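Local coordinates for protein 3-dehydroshikimate dehydratase (Pseudomonas putida, PDB 5HMQ) that catalyses the metal-dependent dehydration of 3-dehydroshikimate to protocatechuate, a common intermediate of quinate and shikimate degradation, and forms a homodimer of two-domain subunits, at residues C[180-185]-C[229-234]; C[194-199]-C[220-225]. All blocks are in the same frame, centred on the assembly; numbering follows the deposited sequence.

How the contacts relate
Both contacts belong to the xylose isomerase-like TIM barrel and draw on the same helix, 222-231: contact 2 uses its start, contact 1 its end. Along the chain contact 2 is nested inside the loop that contact 1 closes, and their centres lie about 18 Å apart. They nevertheless touch, I181 CD1 packing against F225 CE1 at 4.2 Å. Contact 1 is partly buried, two isoleucines facing inward while an arginine and an alanine lie at the surface, and its grip across the segments is apolar and van der Waals. Contact 2 is buried beside the catalytic metal site and combines selenomethionine packing with a carboxylate that binds backbone and water.

Contact 1 (C[180-185]-C[229-234]); sequences AIRDIP and ILATGY
In the xylose isomerase-like TIM barrel, the last turn of helix 222-231 rests against the short 3-10 turn that precedes strand 189-194, a worked example of helix-to-loop packing on the outside of a beta/alpha barrel. The tight centre is T232, which pushes its methyl into the turn: T232 CG2 sits 3.2 Å from I181 O. T232 CB comes to 3.3 Å from I184 O. This methyl faces the other segment because OG1 takes the crowded position between the backbone N and the carbonyl carbon (chi1 74°), where the hydroxyl is turned back onto its own chain. I181 and I229 form the buried inner flank. They run side by side and point the same way, both with CG1 beside the backbone N and CG2 anti to it, so that I181 CG2 lies 3.9 Å from I229 CG1. Both isoleucines also reach L166 of strand 162-167, which ties the pair to the barrel wall. The outer flank is looser and exposed. There R182 lays its CB 4.2 Å from A231 CB, and the alanine methyl lies at the edge of the guanidinium, near its plane. G233, with positive phi, then turns the chain out of the helix toward Y234, whose ring leads away to I189 and V192. At this exit T232 OG1 accepts from Y234 N at 3.2 Å, an ST turn. The same hydroxyl donates back to I229 O, which also takes T232 N, and T232 OG1 meets I229 O at 2.7 Å, nearly along the C=O axis.

Contact 2 (C[194-199]-C[220-225]); sequences MADAPI and MDMAGF
The extended chain leaving strand 189-194 runs past the entry to helix 222-231, coming closest where the CA atoms of D196 and M220 stand 5.9 Å apart. The loop follows the C-terminal end of a barrel strand, the end at which TIM-barrel active sites lie, and the side chain of A195 is about 7 Å from the bound magnesium ion. With D196 CG anti to the backbone N (chi1 -155°), its OD1 takes two backbone N-H groups: M220 N at 3.0 Å through the syn lone pair, and A197 N from above the carboxylate plane. OD2 accepts from a water that also donates to M220 O and from G216 N, so the buried carboxylate is held at both oxygens. Three selenomethionines pack around it. M220, extended beyond CG, passes alongside D196 and brings SE to 4.1 Å from A197 CB, while the I199 side chain crosses it obliquely, CD1 meeting CG. M222 folds back, bent at chi2 and chi3, SE lying against D196 CB; M222 CE closes to 3.1 Å from A195 O, with chi3 at 102°, away from a staggered value. M194, likewise bent, slides past M222 in the opposite direction, with CE 3.8 Å from M222 SE. Its selenium makes a Met-aromatic contact at the ring edge of F225, 76° off the normal. At the N-cap, D221 OD1 accepts from G224 N at 3.2 Å.

Contact 1 (C[180-185]-C[229-234])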
ATOM      1  N   ALA C 180     -24.672  25.436 -15.607  1.00 52.00           N
ATOM      2  CA  ALA C 180     -24.481  26.287 -16.777  1.00 48.01           C
ATOM      3  C   ALA C 180     -23.672  25.622 -17.884  1.00 49.41           C
ATOM      4  O   ALA C 180     -23.523  26.222 -18.955  1.00 51.20           O
ATOM      5  CB  ALA C 180     -23.810  27.600 -16.372  1.00 49.83           C
ATOM      6  N   ILE C 181     -23.140  24.417 -17.660  1.00 47.42           N
ATOM      7  CA  ILE C 181     -22.429  23.719 -18.729  1.00 47.82           C
ATOM      8  C   ILE C 181     -23.351  23.426 -19.907  1.00 51.33           C
ATOM      9  O   ILE C 181     -22.910  23.441 -21.063  1.00 53.19           O
ATOM     10  CB  ILE C 181     -21.779  22.429 -18.183  1.00 46.69           C
ATOM     11  CG1 ILE C 181     -20.657  22.767 -17.201  1.00 46.52           C
ATOM     12  CG2 ILE C 181     -21.222  21.577 -19.311  1.00 48.01           C
ATOM     13  CD1 ILE C 181     -20.144  21.573 -16.425  1.00 44.66           C
ATOM     14  N   ARG C 182     -24.641  23.184 -19.649  1.00 51.68           N
ATOM     15  CA  ARG C 182     -25.559  22.860 -20.739  1.00 52.39           C
ATOM     16  C   ARG C 182     -25.676  23.978 -21.769  1.00 52.18           C
ATOM     17  O   ARG C 182     -26.080  23.711 -22.905  1.00 54.04           O
ATOM     18  CB  ARG C 182     -26.943  22.461 -20.215  1.00 53.67           C
ATOM     19  CG  ARG C 182     -27.597  23.393 -19.223  1.00 54.73           C
ATOM     20  CD  ARG C 182     -28.944  22.816 -18.802  1.00 54.85           C
ATOM     21  NE  ARG C 182     -28.832  21.476 -18.224  1.00 54.22           N
ATOM     22  CZ  ARG C 182     -28.705  21.208 -16.929  1.00 55.19           C
ATOM     23  NH1 ARG C 182     -28.668  22.190 -16.040  1.00 55.27           N
ATOM     24  NH2 ARG C 182     -28.617  19.948 -16.524  1.00 56.50           N
ATOM     25  N   ASP C 183     -25.332  25.215 -21.414  1.00 52.50           N
ATOM     26  CA  ASP C 183     -25.400  26.300 -22.385  1.00 52.04           C
ATOM     27  C   ASP C 183     -24.163  26.378 -23.270  1.00 52.83           C
ATOM     28  O   ASP C 183     -24.117  27.223 -24.170  1.00 56.00           O
ATOM     29  CB  ASP C 183     -25.598  27.644 -21.677  1.00 52.19           C
ATOM     30  CG  ASP C 183     -26.861  27.685 -20.843  1.00 55.25           C
ATOM     31  OD1 ASP C 183     -27.826  26.968 -21.186  1.00 54.28           O
ATOM     32  OD2 ASP C 183     -26.890  28.445 -19.849  1.00 57.62           O
ATOM     33  N   ILE C 184     -23.162  25.534 -23.033  1.00 48.59           N
ATOM     34  CA  ILE C 184     -21.973  25.475 -23.878  1.00 48.62           C
ATOM     35  C   ILE C 184     -22.253  24.537 -25.046  1.00 48.43           C
ATOM     36  O   ILE C 184     -22.711  23.406 -24.830  1.00 48.18           O
ATOM     37  CB  ILE C 184     -20.743  25.014 -23.079  1.00 47.81           C
ATOM     38  CG1 ILE C 184     -20.507  25.934 -21.881  1.00 48.27           C
ATOM     39  CG2 ILE C 184     -19.510  24.973 -23.969  1.00 46.33           C
ATOM     40  CD1 ILE C 184     -19.332  25.520 -21.021  1.00 48.18           C
ATOM     41  N   PRO C 185     -21.992  24.950 -26.286  1.00 46.29           N
ATOM     42  CA  PRO C 185     -22.168  24.036 -27.423  1.00 45.79           C
ATOM     43  C   PRO C 185     -21.332  22.775 -27.255  1.00 46.83           C
ATOM     44  O   PRO C 185     -20.148  22.836 -26.913  1.00 48.04           O
ATOM     45  CB  PRO C 185     -21.706  24.869 -28.623  1.00 45.24           C
ATOM     46  CG  PRO C 185     -21.906  26.286 -28.197  1.00 43.07           C
ATOM     47  CD  PRO C 185     -21.624  26.309 -26.719  1.00 44.98           C
ATOM     48  N   ILE C 229     -22.945  18.000 -18.864  1.00 47.99           N
ATOM     49  CA  ILE C 229     -22.038  17.826 -19.996  1.00 44.87           C
ATOM     50  C   ILE C 229     -22.736  17.085 -21.131  1.00 47.75           C
ATOM     51  O   ILE C 229     -22.698  17.510 -22.291  1.00 45.45           O
ATOM     52  CB  ILE C 229     -20.761  17.093 -19.550  1.00 44.15           C
ATOM     53  CG1 ILE C 229     -19.980  17.944 -18.549  1.00 44.79           C
ATOM     54  CG2 ILE C 229     -19.896  16.748 -20.752  1.00 42.29           C
ATOM     55  CD1 ILE C 229     -18.810  17.222 -17.919  1.00 43.23           C
ATOM     56  N   LEU C 230     -23.391  15.964 -20.810  1.00 47.53           N
ATOM     57  CA  LEU C 230     -24.050  15.174 -21.844  1.00 47.30           C
ATOM     58  C   LEU C 230     -25.272  15.874 -22.422  1.00 48.07           C
ATOM     59  O   LEU C 230     -25.654  15.586 -23.562  1.00 45.53           O
ATOM     60  CB  LEU C 230     -24.442  13.801 -21.294  1.00 46.83           C
ATOM     61  CG  LEU C 230     -23.293  12.917 -20.801  1.00 45.06           C
ATOM     62  CD1 LEU C 230     -23.822  11.646 -20.154  1.00 45.08           C
ATOM     63  CD2 LEU C 230     -22.348  12.585 -21.940  1.00 44.78           C
ATOM     64  N   ALA C 231     -25.890  16.788 -21.670  1.00 47.59           N
ATOM     65  CA  ALA C 231     -27.022  17.539 -22.198  1.00 46.60           C
ATOM     66  C   ALA C 231     -26.626  18.431 -23.367  1.00 46.96           C
ATOM     67  O   ALA C 231     -27.485  18.777 -24.184  1.00 47.44           O
ATOM     68  CB  ALA C 231     -27.659  18.382 -21.091  1.00 44.07           C
ATOM     69  N   THR C 232     -25.349  18.809 -23.465  1.00 45.96           N
ATOM     70  CA  THR C 232     -24.885  19.641 -24.569  1.00 44.07           C
ATOM     71  C   THR C 232     -24.772  18.876 -25.880  1.00 45.35           C
ATOM     72  O   THR C 232     -24.596  19.505 -26.929  1.00 45.51           O
ATOM     73  CB  THR C 232     -23.518  20.248 -24.243  1.00 45.70           C
ATOM     74  OG1 THR C 232     -22.509  19.234 -24.350  1.00 43.26           O
ATOM     75  CG2 THR C 232     -23.502  20.800 -22.835  1.00 45.77           C
ATOM     76  N   GLY C 233     -24.862  17.548 -25.847  1.00 44.92           N
ATOM     77  CA  GLY C 233     -24.594  16.724 -27.004  1.00 43.77           C
ATOM     78  C   GLY C 233     -23.185  16.175 -27.064  1.00 47.48           C
ATOM     79  O   GLY C 233     -22.899  15.341 -27.933  1.00 45.15           O
ATOM     80  N   TYR C 234     -22.298  16.628 -26.175  1.00 48.26           N
ATOM     81  CA  TYR C 234     -20.922  16.144 -26.137  1.00 45.11           C
ATOM     82  C   TYR C 234     -20.875  14.628 -26.009  1.00 45.45           C
ATOM     83  O   TYR C 234     -21.486  14.044 -25.111  1.00 46.44           O
ATOM     84  CB  TYR C 234     -20.173  16.807 -24.976  1.00 45.34           C
ATOM     85  CG  TYR C 234     -18.760  16.304 -24.763  1.00 46.68           C
ATOM     86  CD1 TYR C 234     -17.701  16.804 -25.510  1.00 47.31           C
ATOM     87  CD2 TYR C 234     -18.477  15.362 -23.783  1.00 46.00           C
ATOM     88  CE1 TYR C 234     -16.406  16.352 -25.310  1.00 47.45           C
ATOM     89  CE2 TYR C 234     -17.185  14.906 -23.576  1.00 45.84           C
ATOM     90  CZ  TYR C 234     -16.154  15.406 -24.342  1.00 45.98           C
ATOM     91  OH  TYR C 234     -14.868  14.958 -24.138  1.00 43.60           O
TER

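Contact 2 (C[194-199]-C[220-225])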
HETATM    1  N   MSE C 194     -12.732  13.197 -15.129  1.00 39.76           N
HETATM    2  CA  MSE C 194     -13.445  12.918 -13.890  1.00 42.95           C
HETATM    3  C   MSE C 194     -12.450  12.642 -12.771  1.00 44.36           C
HETATM    4  O   MSE C 194     -11.509  11.870 -12.946  1.00 43.70           O
HETATM    5  CB  MSE C 194     -14.394  11.730 -14.056  1.00 42.44           C
HETATM    6  CG  MSE C 194     -15.398  11.883 -15.185  1.00 45.65           C
HETATM    7 SE   MSE C 194     -16.521  13.476 -15.059  0.73 45.74          SE
HETATM    8  CE  MSE C 194     -17.411  13.116 -13.360  1.00 44.05           C
ATOM      9  N   ALA C 195     -12.655  13.287 -11.625  1.00 44.67           N
ATOM     10  CA  ALA C 195     -11.824  13.051 -10.450  1.00 45.16           C
ATOM     11  C   ALA C 195     -12.677  13.273  -9.213  1.00 45.66           C
ATOM     12  O   ALA C 195     -13.200  14.373  -9.014  1.00 45.15           O
ATOM     13  CB  ALA C 195     -10.605  13.974 -10.438  1.00 42.93           C
ATOM     14  N   ASP C 196     -12.778  12.255  -8.368  1.00 44.19           N
ATOM     15  CA  ASP C 196     -13.522  12.350  -7.123  1.00 44.32           C
ATOM     16  C   ASP C 196     -12.569  12.663  -5.975  1.00 45.57           C
ATOM     17  O   ASP C 196     -11.345  12.577  -6.108  1.00 46.05           O
ATOM     18  CB  ASP C 196     -14.288  11.048  -6.864  1.00 44.97           C
ATOM     19  CG  ASP C 196     -15.500  11.247  -5.975  1.00 46.47           C
ATOM     20  OD1 ASP C 196     -15.685  12.371  -5.467  1.00 47.23           O
ATOM     21  OD2 ASP C 196     -16.270  10.280  -5.790  1.00 46.06           O
ATOM     22  N   ALA C 197     -13.148  13.027  -4.828  1.00 44.21           N
ATOM     23  CA  ALA C 197     -12.359  13.392  -3.656  1.00 45.99           C
ATOM     24  C   ALA C 197     -13.237  13.503  -2.416  1.00 49.56           C
ATOM     25  O   ALA C 197     -14.438  13.789  -2.525  1.00 49.47           O
ATOM     26  CB  ALA C 197     -11.627  14.715  -3.889  1.00 44.89           C
ATOM     27  N   PRO C 198     -12.681  13.292  -1.224  1.00 48.44           N
ATOM     28  CA  PRO C 198     -13.413  13.646  -0.006  1.00 47.23           C
ATOM     29  C   PRO C 198     -13.534  15.154   0.129  1.00 47.51           C
ATOM     30  O   PRO C 198     -12.668  15.911  -0.318  1.00 48.74           O
ATOM     31  CB  PRO C 198     -12.549  13.052   1.111  1.00 45.49           C
ATOM     32  CG  PRO C 198     -11.172  13.054   0.538  1.00 46.02           C
ATOM     33  CD  PRO C 198     -11.351  12.737  -0.924  1.00 48.13           C
ATOM     34  N   ILE C 199     -14.627  15.590   0.747  1.00 46.07           N
ATOM     35  CA  ILE C 199     -14.835  17.013   0.994  1.00 48.55           C
ATOM     36  C   ILE C 199     -13.995  17.412   2.201  1.00 51.68           C
ATOM     37  O   ILE C 199     -14.226  16.937   3.318  1.00 52.28           O
ATOM     38  CB  ILE C 199     -16.317  17.336   1.219  1.00 46.04           C
ATOM     39  CG1 ILE C 199     -17.154  16.872   0.027  1.00 48.82           C
ATOM     40  CG2 ILE C 199     -16.497  18.830   1.414  1.00 42.54           C
ATOM     41  CD1 ILE C 199     -16.694  17.418  -1.310  1.00 50.06           C
HETATM   42  N   MSE C 220     -17.921  13.609  -3.808  1.00 54.20           N
HETATM   43  CA  MSE C 220     -18.385  14.600  -4.772  1.00 53.20           C
HETATM   44  C   MSE C 220     -19.469  14.009  -5.668  1.00 52.57           C
HETATM   45  O   MSE C 220     -19.538  12.794  -5.855  1.00 52.59           O
HETATM   46  CB  MSE C 220     -17.222  15.119  -5.618  1.00 52.62           C
HETATM   47  CG  MSE C 220     -16.269  16.025  -4.860  1.00 55.31           C
HETATM   48 SE   MSE C 220     -14.700  16.521  -5.906  1.00 58.53          SE
HETATM   49  CE  MSE C 220     -14.020  17.946  -4.761  1.00 50.87           C
ATOM     50  N   ASP C 221     -20.316  14.877  -6.217  1.00 48.17           N
ATOM     51  CA  ASP C 221     -21.455  14.455  -7.031  1.00 50.19           C
ATOM     52  C   ASP C 221     -20.996  14.363  -8.481  1.00 51.08           C
ATOM     53  O   ASP C 221     -21.137  15.303  -9.267  1.00 48.68           O
ATOM     54  CB  ASP C 221     -22.618  15.424  -6.857  1.00 49.06           C
ATOM     55  CG  ASP C 221     -23.869  14.977  -7.592  1.00 49.99           C
ATOM     56  OD1 ASP C 221     -23.948  13.793  -7.976  1.00 50.64           O
ATOM     57  OD2 ASP C 221     -24.775  15.814  -7.782  1.00 49.95           O
HETATM   58  N   MSE C 222     -20.442  13.207  -8.836  1.00 55.32           N
HETATM   59  CA  MSE C 222     -19.910  12.961 -10.173  1.00 52.05           C
HETATM   60  C   MSE C 222     -21.000  12.992 -11.239  1.00 56.64           C
HETATM   61  O   MSE C 222     -20.849  13.628 -12.284  1.00 57.35           O
HETATM   62  CB  MSE C 222     -19.206  11.608 -10.207  1.00 52.97           C
HETATM   63  CG  MSE C 222     -18.086  11.492  -9.192  1.00 57.07           C
HETATM   64 SE   MSE C 222     -16.402  12.153  -9.869  1.00 61.07          SE
HETATM   65  CE  MSE C 222     -16.272  13.867  -9.039  1.00 65.84           C
ATOM     66  N   ALA C 223     -22.099  12.284 -10.965  1.00 53.18           N
ATOM     67  CA  ALA C 223     -23.196  12.223 -11.926  1.00 48.06           C
ATOM     68  C   ALA C 223     -23.806  13.599 -12.152  1.00 48.72           C
ATOM     69  O   ALA C 223     -24.206  13.932 -13.273  1.00 49.70           O
ATOM     70  CB  ALA C 223     -24.260  11.235 -11.448  1.00 46.87           C
ATOM     71  N   GLY C 224     -23.869  14.420 -11.101  1.00 47.13           N
ATOM     72  CA  GLY C 224     -24.365  15.775 -11.249  1.00 48.95           C
ATOM     73  C   GLY C 224     -23.446  16.679 -12.041  1.00 48.79           C
ATOM     74  O   GLY C 224     -23.869  17.758 -12.468  1.00 50.83           O
ATOM     75  N   PHE C 225     -22.195  16.268 -12.236  1.00 43.55           N
ATOM     76  CA  PHE C 225     -21.251  17.009 -13.061  1.00 44.42           C
ATOM     77  C   PHE C 225     -21.282  16.541 -14.509  1.00 47.38           C
ATOM     78  O   PHE C 225     -21.212  17.363 -15.430  1.00 49.10           O
ATOM     79  CB  PHE C 225     -19.836  16.867 -12.489  1.00 46.27           C
ATOM     80  CG  PHE C 225     -18.800  17.677 -13.216  1.00 44.98           C
ATOM     81  CD1 PHE C 225     -18.619  19.019 -12.924  1.00 42.74           C
ATOM     82  CD2 PHE C 225     -17.992  17.091 -14.179  1.00 46.02           C
ATOM     83  CE1 PHE C 225     -17.663  19.763 -13.586  1.00 43.08           C
ATOM     84  CE2 PHE C 225     -17.033  17.833 -14.845  1.00 45.66           C
ATOM     85  CZ  PHE C 225     -16.868  19.170 -14.547  1.00 44.40           C
TER
HETATM   86  O   HOH W   1     -19.098  10.087  -5.668  1.00 43.99           O